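Local coordinates for protein Baccell_00875 (Bacteroides cellulosilyticus DSM 14838, PDB 5NO8) that probably acts as a polysaccharide lyase that removes the L-rhamnose capping glucuronic acid in complex arabinogalactan proteins, at residues 686-689 / 690-694. Sequence-based numbering, arbitrary orientation.
Sequences YYLL and VNRGL. With GOL (glycerol), chain E.
Tyr686 O accepts a nearly straight bond from Val690 N (2.9 Å, N-H...O 168°), the regular spacing of an α-helix, in the last two turns of helix 682-692; the pairs Tyr687–Asn691, Leu688–Arg692 and Leu689–Gly693 continue it with more bent bonds. Tyr687 O is gripped twice, by Asn691 N and by Asn691 ND2 (3.1 Å), which arrive from opposite faces of the carbonyl plane. Asparagine is short enough to fold its amide back onto its own helix in this way. The same ND2 lies 3.3 Å above the Tyr687 ring, over its centre, with ring and amide planes 39° apart. CG anti to the backbone N (chi1 -178°) slants the tyrosine ring outward and toward the helix's C-terminal end, where ND2 meets its face. Its hydroxyl hydrogen-bonds O3 of a glycerol (OH to O3 2.6 Å), probably taken up from the crystallisation liquor, whose O1 accepts from Arg692 NE at 2.7 Å, the arginine chain being extended from CG to NE. A second glycerol also bonds to the phenol.

Tyr686 and Leu689 pack on helix 615-629, the phenol of Tyr686 also hydrogen-bonding Gln550; Val690 meets helix 632-644 and Leu688 helix 396-409. Leu689 CD1 also lies against Leu694 O (3.4 Å), an oxygen of the C-terminal carboxylate, which takes a hydrogen bond from Lys404 that charge probably strengthens.

Gly693, at positive phi, turns the chain out of the helix, a conformation that suits a residue without a side chain. Leu694 N then reaches back to Leu688 O in a weak bond of 3.4 Å. This is a glycine-terminated helix C-terminus, here closing the final helix of the chain within its helical domain.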
# COMPACT_ATOMS: atom_id res chain seq x y z
N TYR A 686 9.78 12.34 2.73
CA TYR A 686 10.41 11.18 3.31
C TYR A 686 11.54 10.61 2.45
O TYR A 686 12.50 10.04 2.99
CB TYR A 686 9.35 10.16 3.71
CG TYR A 686 8.65 10.60 4.97
CD1 TYR A 686 9.34 10.64 6.18
CD2 TYR A 686 7.36 11.08 4.94
CE1 TYR A 686 8.71 11.07 7.34
CE2 TYR A 686 6.73 11.51 6.10
CZ TYR A 686 7.41 11.48 7.29
OH TYR A 686 6.77 11.90 8.43
N TYR A 687 11.45 10.80 1.14
CA TYR A 687 12.53 10.43 0.24
C TYR A 687 13.80 11.20 0.65
O TYR A 687 14.87 10.62 0.75
CB TYR A 687 12.18 10.75 -1.21
CG TYR A 687 13.26 10.36 -2.16
CD1 TYR A 687 14.34 11.19 -2.40
CD2 TYR A 687 13.24 9.11 -2.78
CE1 TYR A 687 15.36 10.81 -3.26
CE2 TYR A 687 14.25 8.72 -3.61
CZ TYR A 687 15.31 9.58 -3.85
OH TYR A 687 16.33 9.15 -4.69
N LEU A 688 13.64 12.49 0.91
CA LEU A 688 14.77 13.35 1.29
C LEU A 688 15.25 13.11 2.71
O LEU A 688 16.44 13.26 2.97
CB LEU A 688 14.45 14.81 1.06
CG LEU A 688 14.25 15.14 -0.43
CD1 LEU A 688 13.74 16.52 -0.62
CD2 LEU A 688 15.53 14.94 -1.24
N LEU A 689 14.37 12.69 3.61
CA LEU A 689 14.81 12.20 4.92
C LEU A 689 15.70 10.98 4.81
O LEU A 689 16.83 10.95 5.31
CB LEU A 689 13.59 11.87 5.81
CG LEU A 689 13.98 11.30 7.19
CD1 LEU A 689 14.57 12.44 8.03
CD2 LEU A 689 12.77 10.70 7.85
N VAL A 690 15.21 9.96 4.10
CA VAL A 690 15.89 8.70 4.00
C VAL A 690 17.23 8.83 3.30
O VAL A 690 18.20 8.20 3.73
CB VAL A 690 15.02 7.67 3.26
CG1 VAL A 690 15.81 6.46 2.80
CG2 VAL A 690 13.85 7.27 4.15
N ASN A 691 17.28 9.63 2.23
CA ASN A 691 18.46 9.69 1.38
C ASN A 691 19.46 10.76 1.79
O ASN A 691 20.64 10.63 1.47
CB ASN A 691 18.08 9.81 -0.07
CG ASN A 691 17.61 8.49 -0.62
OD1 ASN A 691 18.42 7.56 -0.73
ND2 ASN A 691 16.31 8.34 -0.83
N ARG A 692 18.99 11.81 2.44
CA ARG A 692 19.85 12.95 2.78
C ARG A 692 19.78 13.40 4.22
O ARG A 692 20.47 14.36 4.57
CB ARG A 692 19.52 14.11 1.85
CG ARG A 692 20.00 13.82 0.46
CD ARG A 692 19.89 14.99 -0.45
NE ARG A 692 20.18 14.53 -1.79
CZ ARG A 692 21.39 14.32 -2.30
NH1 ARG A 692 22.49 14.57 -1.62
NH2 ARG A 692 21.50 13.88 -3.53
N GLY A 693 18.99 12.72 5.05
CA GLY A 693 18.85 13.10 6.46
C GLY A 693 18.20 14.45 6.71
O GLY A 693 18.39 15.03 7.77
N LEU A 694 17.45 14.97 5.75
CA LEU A 694 16.82 16.28 5.90
C LEU A 694 15.41 16.18 6.47
O LEU A 694 14.68 15.24 6.10
CB LEU A 694 16.77 17.00 4.55
CG LEU A 694 18.13 17.45 4.04
CD1 LEU A 694 17.92 18.06 2.67
CD2 LEU A 694 18.77 18.46 4.99
C1 GOL E . 17.64 13.89 -4.52
O1 GOL E . 18.20 14.77 -3.55
C2 GOL E . 18.64 13.36 -5.56
O2 GOL E . 19.92 13.11 -4.98
C3 GOL E . 18.10 12.08 -6.17
O3 GOL E . 18.19 10.94 -5.27